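Local coordinates for protein FimX (Pseudomonas aeruginosa PAO1, PDB 3HV8) that carries an EAL domain, an alpha/beta barrel related to the TIM barrel, which holds the ligand C2E in a pocket, at residues W86-L89 with N90-L94; A132-P135 with P136-V140; P228-S232 with A233-A237; T245-G249 with Y250-G254. All coordinates share one frame; numbering follows the deposited sequence. Where two conformers were deposited one is given.

Overall arrangement
The four contacts fall into two pairs within one EAL-domain barrel. Contacts 1 and 2 have centres 11 Å apart and touch where Ile92 CG2 of contact 1 meets Ala132 CB of contact 2 at 3.4 Å. Contacts 3 and 4 lie 8 Å apart between centres, and a probable hydrogen bond joins Val230 N to Gln248 O at 3.0 Å. Contacts 1 and 3, about 30 Å apart between centres, flank the chain's centre. C2E bridges much of this gap: contacts 3 and 4 hold one of its bases, while the side chain of Val87 in contact 1 is about 4 Å from the ligand. Contact 2 lies farther off, with the Leu139 side chain about 12 Å from C2E.

Contact 1. Residues W86-L89 with N90-L94; sequences WVIL and NSIKL
Trp86 presents one face of its indole to the side-chain amide of Asn90, one turn further along helix 80-96. With CG anti to the backbone N (chi1 -170°), the indole runs beside its own carbonyl carbon toward the next turn, and the amide lies over the ring with the two planes 40° apart. Beyond the helix, the indole NE1 is hydrogen-bonded to Asn31 OD1, which helps to fix how the ring is turned. On another side of the helix, Ser91 folds its hydroxyl back beside its own backbone N, and OG donates to Val87 O at 2.9 Å. The same carbonyl accepts from Ser91 N at 2.8 Å, so two donors grip one oxygen. The hydroxyl approaches from above the carbonyl plane, 42° out of it. Val87 itself belongs to the ligand pocket, and its side chain touches C2E. A small serine suits this buried spot beside Val53, Leu107 and Val109 of the barrel strands. Ile88 and Ile92 form an apolar pair, CG2 of Ile88 meeting CD1 of Ile92 at 3.8 Å; their branched chains continue onto helix 121-132, at Trp124, Leu125 and Leu129. On the exposed side, Lys93 forms a salt bridge with Glu97. The chemistry implies that on the buried face Ser91, by donating to the carbonyl one turn back in the same helix, can pack against apolar strands, probably at little polar cost.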
loop_
_atom_site.group_PDB
_atom_site.type_symbol
_atom_site.label_atom_id
_atom_site.label_comp_id
_atom_site.label_asym_id
_atom_site.label_seq_id
_atom_site.Cartn_x
_atom_site.Cartn_y
_atom_site.Cartn_z
ATOM N N TRP A 86 7.463 -7.543 10.774
ATOM C CA TRP A 86 8.028 -8.616 9.945
ATOM C C TRP A 86 8.013 -8.183 8.475
ATOM O O TRP A 86 9.002 -8.331 7.756
ATOM C CB TRP A 86 7.237 -9.930 10.123
ATOM C CG TRP A 86 7.902 -11.100 9.484
ATOM C CD1 TRP A 86 8.737 -12.005 10.104
ATOM C CD2 TRP A 86 7.824 -11.507 8.114
ATOM N NE1 TRP A 86 9.173 -12.932 9.202
ATOM C CE2 TRP A 86 8.648 -12.650 7.969
ATOM C CE3 TRP A 86 7.159 -11.009 6.984
ATOM C CZ2 TRP A 86 8.808 -13.314 6.747
ATOM C CZ3 TRP A 86 7.319 -11.668 5.769
ATOM C CH2 TRP A 86 8.145 -12.806 5.660
ATOM N N VAL A 87 6.892 -7.624 8.029
ATOM C CA VAL A 87 6.778 -7.205 6.647
ATOM C C VAL A 87 7.754 -6.090 6.332
ATOM O O VAL A 87 8.446 -6.137 5.320
ATOM C CB VAL A 87 5.342 -6.744 6.327
ATOM C CG1 VAL A 87 5.290 -6.085 4.939
ATOM C CG2 VAL A 87 4.351 -7.928 6.422
ATOM N N ILE A 88 7.815 -5.093 7.214
ATOM C CA ILE A 88 8.679 -3.939 6.999
ATOM C C ILE A 88 10.141 -4.361 7.027
ATOM O O ILE A 88 10.919 -3.953 6.179
ATOM C CB ILE A 88 8.436 -2.854 8.048
ATOM C CG1 ILE A 88 7.004 -2.304 7.916
ATOM C CG2 ILE A 88 9.458 -1.716 7.914
ATOM C CD1 ILE A 88 6.554 -1.495 9.126
ATOM N N LEU A 89 10.515 -5.181 8.000
ATOM C CA LEU A 89 11.904 -5.619 8.101
ATOM C C LEU A 89 12.344 -6.337 6.833
ATOM O O LEU A 89 13.445 -6.108 6.298
ATOM C CB LEU A 89 12.062 -6.535 9.311
ATOM C CG LEU A 89 13.493 -6.902 9.646
ATOM C CD1 LEU A 89 14.197 -5.655 10.165
ATOM C CD2 LEU A 89 13.512 -8.016 10.679
ATOM N N ASN A 90 11.487 -7.211 6.330
ATOM C CA ASN A 90 11.804 -7.979 5.143
ATOM C C ASN A 90 11.727 -7.167 3.862
ATOM O O ASN A 90 12.493 -7.386 2.932
ATOM C CB ASN A 90 10.960 -9.242 5.093
ATOM C CG ASN A 90 11.468 -10.275 6.053
ATOM O OD1 ASN A 90 10.919 -10.464 7.151
ATOM N ND2 ASN A 90 12.579 -10.892 5.693
ATOM N N SER A 91 10.827 -6.198 3.830
ATOM C CA SER A 91 10.761 -5.307 2.682
ATOM C C SER A 91 12.053 -4.519 2.579
ATOM O O SER A 91 12.629 -4.399 1.487
ATOM C CB SER A 91 9.578 -4.355 2.822
ATOM O OG SER A 91 8.374 -5.084 2.656
ATOM N N ILE A 92 12.516 -3.988 3.710
ATOM C CA ILE A 92 13.759 -3.217 3.764
ATOM C C ILE A 92 14.920 -4.061 3.251
ATOM O O ILE A 92 15.751 -3.591 2.473
ATOM C CB ILE A 92 14.067 -2.751 5.211
ATOM C CG1 ILE A 92 13.155 -1.590 5.596
ATOM C CG2 ILE A 92 15.549 -2.369 5.346
ATOM C CD1 ILE A 92 13.154 -1.250 7.068
ATOM N N LYS A 93 14.962 -5.317 3.675
ATOM C CA LYS A 93 16.018 -6.235 3.259
ATOM C C LYS A 93 15.985 -6.559 1.760
ATOM O O LYS A 93 16.970 -6.326 1.056
ATOM C CB LYS A 93 15.946 -7.523 4.071
ATOM C CG LYS A 93 17.104 -8.473 3.818
ATOM C CD LYS A 93 17.048 -9.668 4.747
ATOM C CE LYS A 93 18.182 -10.637 4.449
ATOM N NZ LYS A 93 18.225 -10.992 3.004
ATOM N N LEU A 94 14.863 -7.103 1.285
ATOM C CA LEU A 94 14.711 -7.494 -0.120
ATOM C C LEU A 94 14.936 -6.304 -1.028
ATOM O O LEU A 94 15.429 -6.442 -2.156
ATOM C CB LEU A 94 13.317 -8.076 -0.386
ATOM C CG LEU A 94 13.150 -9.578 -0.162
ATOM C CD1 LEU A 94 11.675 -9.945 -0.132
ATOM C CD2 LEU A 94 13.886 -10.361 -1.241
#

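Contact 2. Residues A132-P135 with P136-V140; sequences ARLP and PESLV
Ser138 and Pro135 meet across the loop of an alpha-to-beta connection, the kind that links helix 121-132 to strand 139-144 in this TIM-barrel-like fold. The helix closes in a Schellman motif at Arg133, whose positive phi turns the chain out of it. From the backbone, Ser138 CB first passes Pro135 O at 3.4 Å and Leu134 CD2 at 3.8 Å. One bond further, OG lies beside its own backbone N (chi1 -75°) and donates to Pro135 O at 2.9 Å. It comes from above the carbonyl plane, 50° out of it. This single bond spans the bend and satisfies a buried hydroxyl, while Ser138 is also tied by its backbone to Leu107 of strand 105-110. Serine is short enough to reach back without crowding the loop. Leu134 turns its branch inward: CD2 touches CD2 of Leu139 at 4.1 Å, the two chains crossing at about a right angle, and both leucines also lean on Leu129. Pro135 and Pro136, joined by a trans peptide, keep the chain extended before Glu137 turns it through a positive phi. The trans link itself sets Pro135 CB 3.5 Å from Pro136 CD.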
loop_
_atom_site.group_PDB
_atom_site.type_symbol
_atom_site.label_atom_id
_atom_site.label_comp_id
_atom_site.label_asym_id
_atom_site.label_seq_id
_atom_site.Cartn_x
_atom_site.Cartn_y
_atom_site.Cartn_z
ATOM N N ALA A 132 20.139 -0.949 7.578
ATOM C CA ALA A 132 20.224 -1.503 6.234
ATOM C C ALA A 132 20.846 -0.482 5.289
ATOM O O ALA A 132 21.131 -0.788 4.129
ATOM C CB ALA A 132 18.846 -1.910 5.737
ATOM N N ARG A 133 21.040 0.733 5.790
ATOM C CA ARG A 133 21.622 1.781 4.971
ATOM C C ARG A 133 20.740 1.932 3.740
ATOM O O ARG A 133 21.171 1.714 2.602
ATOM C CB ARG A 133 23.052 1.400 4.590
ATOM C CG ARG A 133 23.854 0.883 5.775
ATOM C CD ARG A 133 24.623 1.996 6.452
ATOM N NE ARG A 133 26.030 1.941 6.071
ATOM C CZ ARG A 133 26.829 2.998 5.979
ATOM N NH1 ARG A 133 26.361 4.215 6.230
ATOM N NH2 ARG A 133 28.098 2.835 5.625
ATOM N N LEU A 134 19.483 2.278 3.999
ATOM C CA LEU A 134 18.492 2.431 2.949
ATOM C C LEU A 134 18.465 3.873 2.464
ATOM O O LEU A 134 18.450 4.813 3.263
ATOM C CB LEU A 134 17.106 2.014 3.450
ATOM C CG LEU A 134 16.159 1.476 2.377
ATOM C CD1 LEU A 134 16.695 0.176 1.854
ATOM C CD2 LEU A 134 14.743 1.280 2.905
ATOM N N PRO A 135 18.471 4.051 1.140
ATOM C CA PRO A 135 18.390 5.366 0.500
ATOM C C PRO A 135 17.071 6.049 0.820
ATOM O O PRO A 135 16.095 5.353 1.109
ATOM C CB PRO A 135 18.439 5.027 -0.988
ATOM C CG PRO A 135 19.098 3.688 -1.061
ATOM C CD PRO A 135 18.650 2.964 0.164
ATOM N N PRO A 136 17.033 7.393 0.750
ATOM C CA PRO A 136 15.802 8.147 1.025
ATOM C C PRO A 136 14.787 7.856 -0.072
ATOM O O PRO A 136 15.185 7.467 -1.169
ATOM C CB PRO A 136 16.243 9.614 0.940
ATOM C CG PRO A 136 17.728 9.602 0.693
ATOM C CD PRO A 136 18.098 8.249 0.199
ATOM N N GLU A 137 13.505 8.051 0.216
ATOM C CA GLU A 137 12.440 7.737 -0.737
ATOM C C GLU A 137 12.565 6.323 -1.309
ATOM O O GLU A 137 12.577 6.134 -2.528
ATOM C CB GLU A 137 12.405 8.746 -1.890
ATOM C CG GLU A 137 13.038 10.095 -1.599
ATOM C CD GLU A 137 12.424 10.799 -0.408
ATOM O OE1 GLU A 137 13.169 11.518 0.291
ATOM O OE2 GLU A 137 11.208 10.635 -0.169
ATOM N N SER A 138 12.673 5.325 -0.438
ATOM C CA SER A 138 12.671 3.939 -0.892
ATOM C C SER A 138 11.355 3.268 -0.531
ATOM O O SER A 138 10.891 2.377 -1.239
ATOM C CB SER A 138 13.815 3.160 -0.247
ATOM O OG SER A 138 15.059 3.500 -0.828
ATOM N N LEU A 139 10.775 3.696 0.584
ATOM C CA LEU A 139 9.553 3.108 1.114
ATOM C C LEU A 139 8.390 4.085 1.088
ATOM O O LEU A 139 8.543 5.256 1.447
ATOM C CB LEU A 139 9.761 2.696 2.570
ATOM C CG LEU A 139 10.042 1.237 2.933
ATOM C CD1 LEU A 139 10.649 0.445 1.785
ATOM C CD2 LEU A 139 10.899 1.148 4.205
ATOM N N VAL A 140 7.221 3.584 0.705
ATOM C CA VAL A 140 5.974 4.322 0.805
ATOM C C VAL A 140 5.029 3.526 1.682
ATOM O O VAL A 140 4.701 2.374 1.346
ATOM C CB VAL A 140 5.292 4.470 -0.584
ATOM C CG1 VAL A 140 4.078 5.376 -0.456
ATOM C CG2 VAL A 140 6.276 4.987 -1.644
#

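Contact 3. Residues P228-S232 with A233-A237; sequences PFVES and ASVLA. With C2E (9,9'-[(2R,3R,3aS,5S,7aR,9R,10R,10aS,12S,14aR)-3,5,10,12-tetrahydroxy-5,12-dioxidooctahydro-2H,7H-difuro[3,2-d:3',2'-j][1,3,7,9,2,8]tetraoxadiphosphacyclododecine-2,9-diyl]bis(2-amino-1,9-dihydro-6H-purin-6-one)), chain B.
Ser232 turns its hydroxyl to the start of helix 233-242, while Glu231 and Phe229 before it reach the other way, to C2E. With chi1 of 66°, Ser232 OG sits between its backbone N and carbonyl carbon, where it accepts from Val235 N at 3.3 Å and also touches the CG2 methyl of Val235. Ser232 O takes the amide of Leu236 at 3.0 Å in a nearly straight bond, N-H...O 173°. Serine suits this N-cap because its short acceptor reaches an amide that has no helical carbonyl before it. Val230 crosses Leu236 obliquely, Val230 CG1 against Leu236 CB at 3.9 Å, and both lie on Ile247 of the neighbouring strand. On the ligand side, Glu231 stretches out so that OE1 takes N1 of C2E at 2.7 Å and, weakly, N2 at 3.2 Å. One carboxylate oxygen thus serves both donors on that edge of the base. Phe229 lays a face against the same base, offset and somewhat tilted, with Phe229 CE1 3.3 Å from N2 of C2E. This loop runs from strand 224-227 past the ligand to an N-cap, and loops that follow the strands typically line the pocket of a TIM-type barrel.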
loop_
_atom_site.group_PDB
_atom_site.type_symbol
_atom_site.label_atom_id
_atom_site.label_comp_id
_atom_site.label_asym_id
_atom_site.label_seq_id
_atom_site.Cartn_x
_atom_site.Cartn_y
_atom_site.Cartn_z
ATOM N N PRO A 228 -6.108 1.237 -9.181
ATOM C CA PRO A 228 -5.883 -0.201 -9.223
ATOM C C PRO A 228 -7.030 -0.957 -9.897
ATOM O O PRO A 228 -7.965 -0.348 -10.433
ATOM C CB PRO A 228 -5.845 -0.552 -7.733
ATOM C CG PRO A 228 -6.900 0.343 -7.156
ATOM C CD PRO A 228 -6.816 1.644 -7.952
ATOM N N PHE A 229 -6.944 -2.281 -9.838
ATOM C CA PHE A 229 -7.969 -3.185 -10.386
ATOM C C PHE A 229 -8.134 -3.060 -11.903
ATOM O O PHE A 229 -9.218 -3.294 -12.442
ATOM C CB PHE A 229 -9.313 -3.003 -9.664
ATOM C CG PHE A 229 -9.374 -3.679 -8.311
ATOM C CD1 PHE A 229 -10.237 -4.741 -8.091
ATOM C CD2 PHE A 229 -8.562 -3.261 -7.273
ATOM C CE1 PHE A 229 -10.297 -5.371 -6.855
ATOM C CE2 PHE A 229 -8.614 -3.891 -6.022
ATOM C CZ PHE A 229 -9.482 -4.945 -5.823
ATOM N N VAL A 230 -7.062 -2.685 -12.590
ATOM C CA VAL A 230 -7.103 -2.654 -14.050
ATOM C C VAL A 230 -7.074 -4.093 -14.565
ATOM O O VAL A 230 -6.084 -4.801 -14.407
ATOM C CB VAL A 230 -5.941 -1.831 -14.635
ATOM C CG1 VAL A 230 -5.991 -1.864 -16.177
ATOM C CG2 VAL A 230 -6.000 -0.395 -14.136
ATOM N N GLU A 231 -8.177 -4.527 -15.174
ATOM C CA GLU A 231 -8.254 -5.893 -15.691
ATOM C C GLU A 231 -8.576 -5.954 -17.177
ATOM O O GLU A 231 -8.775 -7.047 -17.709
ATOM C CB GLU A 231 -9.294 -6.705 -14.921
ATOM C CG GLU A 231 -9.023 -6.747 -13.406
ATOM C CD GLU A 231 -9.833 -7.813 -12.696
ATOM O OE1 GLU A 231 -10.162 -7.615 -11.508
ATOM O OE2 GLU A 231 -10.146 -8.845 -13.326
ATOM N N SER A 232 -8.615 -4.801 -17.842
ATOM C CA SER A 232 -9.014 -4.739 -19.256
ATOM C C SER A 232 -8.357 -3.570 -19.980
ATOM O O SER A 232 -8.005 -2.562 -19.359
ATOM C CB SER A 232 -10.536 -4.621 -19.398
ATOM O OG SER A 232 -11.043 -3.400 -18.891
ATOM N N ALA A 233 -8.218 -3.703 -21.296
ATOM C CA ALA A 233 -7.677 -2.634 -22.133
ATOM C C ALA A 233 -8.544 -1.380 -22.114
ATOM O O ALA A 233 -8.016 -0.262 -22.095
ATOM C CB ALA A 233 -7.499 -3.131 -23.566
ATOM N N SER A 234 -9.867 -1.548 -22.116
ATOM C CA SER A 234 -10.766 -0.398 -22.078
ATOM C C SER A 234 -10.562 0.407 -20.801
ATOM O O SER A 234 -10.613 1.635 -20.809
ATOM C CB SER A 234 -12.237 -0.822 -22.209
ATOM O OG SER A 234 -12.721 -1.415 -21.014
ATOM N N VAL A 235 -10.354 -0.295 -19.692
ATOM C CA VAL A 235 -10.135 0.405 -18.439
ATOM C C VAL A 235 -8.758 1.075 -18.419
ATOM O O VAL A 235 -8.657 2.245 -18.044
ATOM C CB VAL A 235 -10.354 -0.510 -17.221
ATOM C CG1 VAL A 235 -9.864 0.182 -15.965
ATOM C CG2 VAL A 235 -11.841 -0.836 -17.099
ATOM N N LEU A 236 -7.730 0.353 -18.854
ATOM C CA LEU A 236 -6.393 0.945 -18.993
ATOM C C LEU A 236 -6.462 2.228 -19.818
ATOM O O LEU A 236 -5.971 3.278 -19.406
ATOM C CB LEU A 236 -5.395 -0.051 -19.583
ATOM C CG LEU A 236 -3.906 0.327 -19.486
ATOM C CD1 LEU A 236 -3.029 -0.890 -19.704
ATOM C CD2 LEU A 236 -3.517 1.445 -20.443
ATOM N N ALA A 237 -7.095 2.156 -20.982
ATOM C CA ALA A 237 -7.192 3.326 -21.855
ATOM C C ALA A 237 -8.007 4.478 -21.273
ATOM O O ALA A 237 -7.643 5.646 -21.443
ATOM C CB ALA A 237 -7.755 2.907 -23.212
HETATM P P1 C2E B . -5.897 -4.068 -0.687
HETATM O O2P C2E B . -5.874 -2.490 -0.934
HETATM O O1P C2E B . -7.268 -4.518 -1.003
HETATM O "O5'" C2E B . -4.982 -4.908 -1.686
HETATM C "C5'" C2E B . -5.513 -5.189 -2.996
HETATM C "C4'" C2E B . -6.164 -6.584 -3.115
HETATM O "O4'" C2E B . -6.589 -6.779 -4.485
HETATM C "C3'" C2E B . -5.037 -7.585 -2.892
HETATM O "O3'" C2E B . -5.550 -8.724 -2.185
HETATM C "C2'" C2E B . -4.543 -7.929 -4.317
HETATM O "O2'" C2E B . -4.001 -9.231 -4.431
HETATM C "C1'" C2E B . -5.847 -7.819 -5.106
HETATM N N9 C2E B . -5.685 -7.499 -6.516
HETATM C C8 C2E B . -4.573 -6.972 -7.129
HETATM N N7 C2E B . -4.864 -6.654 -8.370
HETATM C C5 C2E B . -6.168 -6.983 -8.609
HETATM C C6 C2E B . -7.006 -6.882 -9.742
HETATM O O6 C2E B . -6.639 -6.373 -10.803
HETATM N N1 C2E B . -8.258 -7.341 -9.607
HETATM C C2 C2E B . -8.708 -7.882 -8.443
HETATM N N2 C2E B . -10.004 -8.326 -8.382
HETATM N N3 C2E B . -7.941 -7.982 -7.383
HETATM C C4 C2E B . -6.684 -7.537 -7.439
HETATM P P11 C2E B . -4.665 -9.281 -0.962
HETATM O O21 C2E B . -5.384 -10.564 -0.401
HETATM O O11 C2E B . -3.257 -9.469 -1.366
HETATM O O5A C2E B . -4.683 -8.107 0.104
HETATM C C5A C2E B . -5.935 -7.711 0.680
HETATM C C4A C2E B . -5.716 -6.692 1.795
HETATM O O4A C2E B . -4.913 -7.286 2.827
HETATM C C3A C2E B . -4.947 -5.438 1.373
HETATM O O3A C2E B . -5.795 -4.424 0.849
HETATM C C2A C2E B . -4.431 -4.953 2.730
HETATM O O2A C2E B . -5.492 -4.331 3.475
HETATM C C1A C2E B . -4.132 -6.280 3.438
HETATM N N91 C2E B . -2.722 -6.603 3.254
HETATM C C81 C2E B . -2.133 -7.315 2.248
HETATM N N71 C2E B . -0.850 -7.369 2.475
HETATM C C51 C2E B . -0.564 -6.761 3.666
HETATM C C61 C2E B . 0.596 -6.542 4.437
HETATM O O61 C2E B . 1.733 -6.835 4.049
HETATM N N11 C2E B . 0.411 -5.882 5.611
HETATM C C21 C2E B . -0.814 -5.453 6.044
HETATM N N21 C2E B . -0.904 -4.759 7.217
HETATM N N31 C2E B . -1.895 -5.625 5.329
HETATM C C41 C2E B . -1.782 -6.282 4.169
#

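Contact 4. Residues T245-G249 with Y250-G254; sequences TYIQG and YYLQG. With C2E (9,9'-[(2R,3R,3aS,5S,7aR,9R,10R,10aS,12S,14aR)-3,5,10,12-tetrahydroxy-5,12-dioxidooctahydro-2H,7H-difuro[3,2-d:3',2'-j][1,3,7,9,2,8]tetraoxadiphosphacyclododecine-2,9-diyl]bis(2-amino-1,9-dihydro-6H-purin-6-one)), chain B.
Gly249 offers its carbonyl to the turn that follows: Gln253 N donates to Gly249 O at 3.0 Å, nearly along the C=O axis, and Leu252 N adds a weak bond to Gly249 O at 3.1 Å. Tyr250 N, next along, points to C2E and donates to O6 at 2.9 Å, with N-H...O of 168°. The Tyr250 ring stacks nearly parallel to the base, C6 of C2E lying 3.4 Å above its centre, on the opposite side from Phe229. Behind this shell, the modelled water accepts from Gly249 N and is hydrogen-bonded to Gln253 O, which also accepts from Gln38 NE2. The extended backbone of Gly249 leaves no room for a side chain beside the carbonyl of Gln248. Further out, Ile247 packs on Leu236; Leu252 has two conformers, so its touch on Ile247 is doubtful. The chemistry implies that this turn holds the base in two ways: the Tyr250 amide fixes the position of O6 by a nearly straight bond, and the aromatic face probably limits how the base can tilt.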
loop_
_atom_site.group_PDB
_atom_site.type_symbol
_atom_site.label_atom_id
_atom_site.label_comp_id
_atom_site.label_asym_id
_atom_site.label_seq_id
_atom_site.Cartn_x
_atom_site.Cartn_y
_atom_site.Cartn_z
ATOM N N THR A 245 -1.955 9.054 -12.785
ATOM C CA THR A 245 -0.491 9.041 -12.860
ATOM C C THR A 245 0.117 7.633 -12.823
ATOM O O THR A 245 1.193 7.415 -13.389
ATOM C CB THR A 245 0.215 9.973 -11.845
ATOM O OG1 THR A 245 -0.475 9.927 -10.607
ATOM C CG2 THR A 245 0.198 11.412 -12.348
ATOM N N TYR A 246 -0.574 6.699 -12.161
ATOM C CA TYR A 246 -0.148 5.316 -12.069
ATOM C C TYR A 246 -1.347 4.394 -12.129
ATOM O O TYR A 246 -2.456 4.769 -11.725
ATOM C CB TYR A 246 0.555 5.011 -10.729
ATOM C CG TYR A 246 1.773 5.838 -10.412
ATOM C CD1 TYR A 246 3.047 5.370 -10.697
ATOM C CD2 TYR A 246 1.649 7.066 -9.766
ATOM C CE1 TYR A 246 4.175 6.130 -10.398
ATOM C CE2 TYR A 246 2.764 7.827 -9.474
ATOM C CZ TYR A 246 4.020 7.344 -9.773
ATOM O OH TYR A 246 5.143 8.093 -9.466
ATOM N N ILE A 247 -1.100 3.186 -12.632
ATOM C CA ILE A 247 -2.104 2.134 -12.625
ATOM C C ILE A 247 -1.536 0.802 -12.129
ATOM O O ILE A 247 -0.319 0.591 -12.083
ATOM C CB ILE A 247 -2.760 1.967 -14.023
ATOM C CG1 ILE A 247 -1.690 1.649 -15.069
ATOM C CG2 ILE A 247 -3.593 3.204 -14.375
ATOM C CD1 ILE A 247 -2.282 1.327 -16.457
ATOM N N GLN A 248 -2.438 -0.089 -11.732
ATOM C CA GLN A 248 -2.080 -1.390 -11.216
ATOM C C GLN A 248 -3.246 -2.333 -11.501
ATOM O O GLN A 248 -4.406 -1.899 -11.543
ATOM C CB GLN A 248 -1.857 -1.296 -9.702
ATOM C CG GLN A 248 -1.218 -2.524 -9.090
ATOM C CD GLN A 248 -1.349 -2.527 -7.582
ATOM O OE1 GLN A 248 -2.423 -2.271 -7.045
ATOM N NE2 GLN A 248 -0.264 -2.832 -6.900
ATOM N N GLY A 249 -2.938 -3.613 -11.688
ATOM C CA GLY A 249 -3.992 -4.597 -11.862
ATOM C C GLY A 249 -3.508 -5.876 -12.491
ATOM O O GLY A 249 -2.382 -5.956 -12.984
ATOM N N TYR A 250 -4.360 -6.894 -12.442
ATOM C CA TYR A 250 -4.058 -8.169 -13.075
ATOM C C TYR A 250 -3.696 -8.018 -14.558
ATOM O O TYR A 250 -2.890 -8.786 -15.081
ATOM C CB TYR A 250 -5.241 -9.137 -12.924
ATOM C CG TYR A 250 -5.511 -9.632 -11.521
ATOM C CD1 TYR A 250 -6.795 -10.006 -11.134
ATOM C CD2 TYR A 250 -4.490 -9.737 -10.580
ATOM C CE1 TYR A 250 -7.053 -10.464 -9.847
ATOM C CE2 TYR A 250 -4.743 -10.195 -9.295
ATOM C CZ TYR A 250 -6.021 -10.561 -8.935
ATOM O OH TYR A 250 -6.273 -11.015 -7.655
ATOM N N TYR A 251 -4.301 -7.042 -15.229
ATOM C CA TYR A 251 -4.037 -6.811 -16.659
ATOM C C TYR A 251 -2.566 -6.478 -16.929
ATOM O O TYR A 251 -2.013 -6.863 -17.961
ATOM C CB TYR A 251 -4.937 -5.709 -17.222
ATOM C CG TYR A 251 -5.015 -5.688 -18.739
ATOM C CD1 TYR A 251 -4.271 -4.780 -19.484
ATOM C CD2 TYR A 251 -5.839 -6.578 -19.420
ATOM C CE1 TYR A 251 -4.343 -4.761 -20.874
ATOM C CE2 TYR A 251 -5.919 -6.567 -20.813
ATOM C CZ TYR A 251 -5.171 -5.654 -21.529
ATOM O OH TYR A 251 -5.253 -5.640 -22.909
ATOM N N LEU A 252 -1.937 -5.765 -15.999
ATOM C CA LEU A 252 -0.524 -5.428 -16.108
ATOM C C LEU A 252 0.338 -6.572 -15.588
ATOM O O LEU A 252 1.192 -7.101 -16.305
ATOM C CB LEU A 252 -0.228 -4.132 -15.345
ATOM C CG LEU A 252 -1.074 -2.964 -15.855
ATOM C CD1 LEU A 252 -1.108 -1.820 -14.860
ATOM C CD2 LEU A 252 -0.550 -2.496 -17.213
ATOM N N GLN A 253 0.112 -6.949 -14.332
ATOM C CA GLN A 253 0.726 -8.132 -13.747
ATOM C C GLN A 253 0.110 -8.325 -12.375
ATOM O O GLN A 253 -0.068 -7.354 -11.638
ATOM C CB GLN A 253 2.244 -8.013 -13.612
ATOM C CG GLN A 253 2.886 -9.364 -13.264
ATOM C CD GLN A 253 4.228 -9.246 -12.573
ATOM O OE1 GLN A 253 4.327 -9.402 -11.353
ATOM N NE2 GLN A 253 5.267 -8.958 -13.340
ATOM N N GLY A 254 -0.221 -9.562 -12.022
ATOM C CA GLY A 254 -0.707 -9.849 -10.681
ATOM C C GLY A 254 0.449 -9.951 -9.701
ATOM O O GLY A 254 1.615 -9.852 -10.104
HETATM P P1 C2E B . -5.897 -4.068 -0.687
HETATM O O2P C2E B . -5.874 -2.490 -0.934
HETATM O O1P C2E B . -7.268 -4.518 -1.003
HETATM O "O5'" C2E B . -4.982 -4.908 -1.686
HETATM C "C5'" C2E B . -5.513 -5.189 -2.996
HETATM C "C4'" C2E B . -6.164 -6.584 -3.115
HETATM O "O4'" C2E B . -6.589 -6.779 -4.485
HETATM C "C3'" C2E B . -5.037 -7.585 -2.892
HETATM O "O3'" C2E B . -5.550 -8.724 -2.185
HETATM C "C2'" C2E B . -4.543 -7.929 -4.317
HETATM O "O2'" C2E B . -4.001 -9.231 -4.431
HETATM C "C1'" C2E B . -5.847 -7.819 -5.106
HETATM N N9 C2E B . -5.685 -7.499 -6.516
HETATM C C8 C2E B . -4.573 -6.972 -7.129
HETATM N N7 C2E B . -4.864 -6.654 -8.370
HETATM C C5 C2E B . -6.168 -6.983 -8.609
HETATM C C6 C2E B . -7.006 -6.882 -9.742
HETATM O O6 C2E B . -6.639 -6.373 -10.803
HETATM N N1 C2E B . -8.258 -7.341 -9.607
HETATM C C2 C2E B . -8.708 -7.882 -8.443
HETATM N N2 C2E B . -10.004 -8.326 -8.382
HETATM N N3 C2E B . -7.941 -7.982 -7.383
HETATM C C4 C2E B . -6.684 -7.537 -7.439
HETATM P P11 C2E B . -4.665 -9.281 -0.962
HETATM O O21 C2E B . -5.384 -10.564 -0.401
HETATM O O11 C2E B . -3.257 -9.469 -1.366
HETATM O O5A C2E B . -4.683 -8.107 0.104
HETATM C C5A C2E B . -5.935 -7.711 0.680
HETATM C C4A C2E B . -5.716 -6.692 1.795
HETATM O O4A C2E B . -4.913 -7.286 2.827
HETATM C C3A C2E B . -4.947 -5.438 1.373
HETATM O O3A C2E B . -5.795 -4.424 0.849
HETATM C C2A C2E B . -4.431 -4.953 2.730
HETATM O O2A C2E B . -5.492 -4.331 3.475
HETATM C C1A C2E B . -4.132 -6.280 3.438
HETATM N N91 C2E B . -2.722 -6.603 3.254
HETATM C C81 C2E B . -2.133 -7.315 2.248
HETATM N N71 C2E B . -0.850 -7.369 2.475
HETATM C C51 C2E B . -0.564 -6.761 3.666
HETATM C C61 C2E B . 0.596 -6.542 4.437
HETATM O O61 C2E B . 1.733 -6.835 4.049
HETATM N N11 C2E B . 0.411 -5.882 5.611
HETATM C C21 C2E B . -0.814 -5.453 6.044
HETATM N N21 C2E B . -0.904 -4.759 7.217
HETATM N N31 C2E B . -1.895 -5.625 5.329
HETATM C C41 C2E B . -1.782 -6.282 4.169
HETATM O O HOH W 1 -0.085 -4.444 -11.678
#